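Local atomic coordinates of probable glutathione S-transferase (Pseudomonas aeruginosa, PDB entry 6JWK), a protein that probably isomerises maleylpyruvate to fumarylpyruvate with glutathione as cofactor, as a zeta-class member of the glutathione S-transferase superfamily. Residues Leu113-Thr117 against Gln118-Ile122. Sequence-based numbering, arbitrary orientation.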
# COMPACT_ATOMS: atom_id res chain seq x y z
N LEU B 113 13.99 10.73 -0.83
CA LEU B 113 14.76 11.88 -0.29
C LEU B 113 16.12 11.92 -0.99
O LEU B 113 16.56 13.02 -1.26
CB LEU B 113 14.92 11.74 1.23
CG LEU B 113 13.63 11.75 2.04
CD1 LEU B 113 13.94 11.42 3.49
CD2 LEU B 113 12.88 13.07 1.91
N LYS B 114 16.71 10.77 -1.33
CA LYS B 114 17.96 10.72 -2.15
C LYS B 114 17.66 11.33 -3.51
O LYS B 114 18.41 12.24 -3.93
CB LYS B 114 18.48 9.30 -2.39
CG LYS B 114 19.21 8.65 -1.23
CD LYS B 114 19.64 7.22 -1.56
CE LYS B 114 20.07 6.39 -0.37
NZ LYS B 114 21.21 7.02 0.35
N TYR B 115 16.59 10.89 -4.19
CA TYR B 115 16.22 11.48 -5.51
C TYR B 115 16.07 13.00 -5.35
O TYR B 115 16.60 13.73 -6.22
CB TYR B 115 14.95 10.88 -6.12
CG TYR B 115 14.72 11.25 -7.57
CD1 TYR B 115 14.14 12.46 -7.92
CD2 TYR B 115 15.02 10.37 -8.61
CE1 TYR B 115 13.92 12.81 -9.24
CE2 TYR B 115 14.78 10.69 -9.94
CZ TYR B 115 14.23 11.92 -10.26
OH TYR B 115 13.98 12.29 -11.56
N LEU B 116 15.33 13.49 -4.34
CA LEU B 116 15.09 14.95 -4.20
C LEU B 116 16.46 15.67 -4.07
O LEU B 116 16.62 16.74 -4.69
CB LEU B 116 14.18 15.25 -3.00
CG LEU B 116 12.69 14.94 -3.17
CD1 LEU B 116 11.92 15.22 -1.88
CD2 LEU B 116 12.06 15.70 -4.34
N THR B 117 17.41 15.10 -3.32
CA THR B 117 18.77 15.68 -3.07
C THR B 117 19.57 15.62 -4.38
O THR B 117 19.72 16.67 -5.05
CB THR B 117 19.49 14.93 -1.94
OG1 THR B 117 18.61 14.79 -0.82
CG2 THR B 117 20.77 15.60 -1.47
N GLN B 118 19.92 14.39 -4.78
CA GLN B 118 20.96 14.05 -5.78
C GLN B 118 20.47 14.37 -7.18
O GLN B 118 21.33 14.58 -8.04
CB GLN B 118 21.38 12.59 -5.65
CG GLN B 118 21.99 12.32 -4.29
CD GLN B 118 22.50 10.92 -4.11
OE1 GLN B 118 22.09 9.98 -4.78
NE2 GLN B 118 23.40 10.76 -3.15
N VAL B 119 19.16 14.47 -7.41
CA VAL B 119 18.64 14.71 -8.79
C VAL B 119 18.05 16.12 -8.90
O VAL B 119 18.27 16.71 -9.94
CB VAL B 119 17.60 13.67 -9.25
CG1 VAL B 119 17.13 13.97 -10.67
CG2 VAL B 119 18.12 12.25 -9.11
N LEU B 120 17.23 16.58 -7.96
CA LEU B 120 16.54 17.88 -8.12
C LEU B 120 17.23 18.96 -7.26
O LEU B 120 16.78 20.11 -7.32
CB LEU B 120 15.05 17.72 -7.81
CG LEU B 120 14.28 16.83 -8.80
CD1 LEU B 120 12.92 16.46 -8.25
CD2 LEU B 120 14.14 17.50 -10.17
N GLY B 121 18.32 18.60 -6.59
CA GLY B 121 19.10 19.49 -5.70
C GLY B 121 18.25 20.23 -4.66
O GLY B 121 18.48 21.44 -4.45
N ILE B 122 17.30 19.55 -4.01
CA ILE B 122 16.43 20.15 -2.94
C ILE B 122 17.21 20.10 -1.62
O ILE B 122 17.73 19.00 -1.30
CB ILE B 122 15.09 19.40 -2.86
CG1 ILE B 122 14.40 19.29 -4.22
CG2 ILE B 122 14.17 20.02 -1.81
CD1 ILE B 122 14.04 20.64 -4.84
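The phenol ring of Y115 lies over the isopropyl group of V119, one helical turn further on. V119 CG2 forms a CH-pi contact above the middle of the ring, 3.7 Å from its centroid and 13° off the normal, while CG1 reaches along the same face toward the hydroxyl end, 3.6 Å from Y115 CZ. The tyrosine gets there because its CG stands trans to the backbone N (chi1 -167°), which turns the ring along the helix toward its C-terminal end. At the rim of the ring, near its plane, L120 CD1 comes within 3.9 Å of Y115 CE1. The same methyl also touches L116 CD2, so L120 joins the aromatic patch to the buried leucine.

Beneath these side chains the helix comes to its end. The bond from Q118 N to K114 O is short and straight, 2.8 Å; V119 N reaches Y115 O by a more bent bond, L120 N divides itself weakly between Y115 O and L116 O, and G121 N bonds T117 O only weakly. G121 then takes a positive phi and swings the chain round, which lets I122 N point back at L116 O at 3.0 Å, almost straight at hydrogen although above the carbonyl plane. That brings I122 CG1 alongside L116 CB. On another flank, T117 OG1 bonds L113 O at 2.7 Å, and that oxygen also takes T117 N from the opposite face of its plane.

Helix 110-120 thus closes in the all-helical C-terminal domain and turns into the long helix 124-149, where W130 meets L116, and R127 touches T117 and bonds I122 O. Across the dimer interface, the Y115 ring meets W130, H133 and W134 of the second subunit, and L120 and I122 pack against I122 and L120 of the corresponding helix end there.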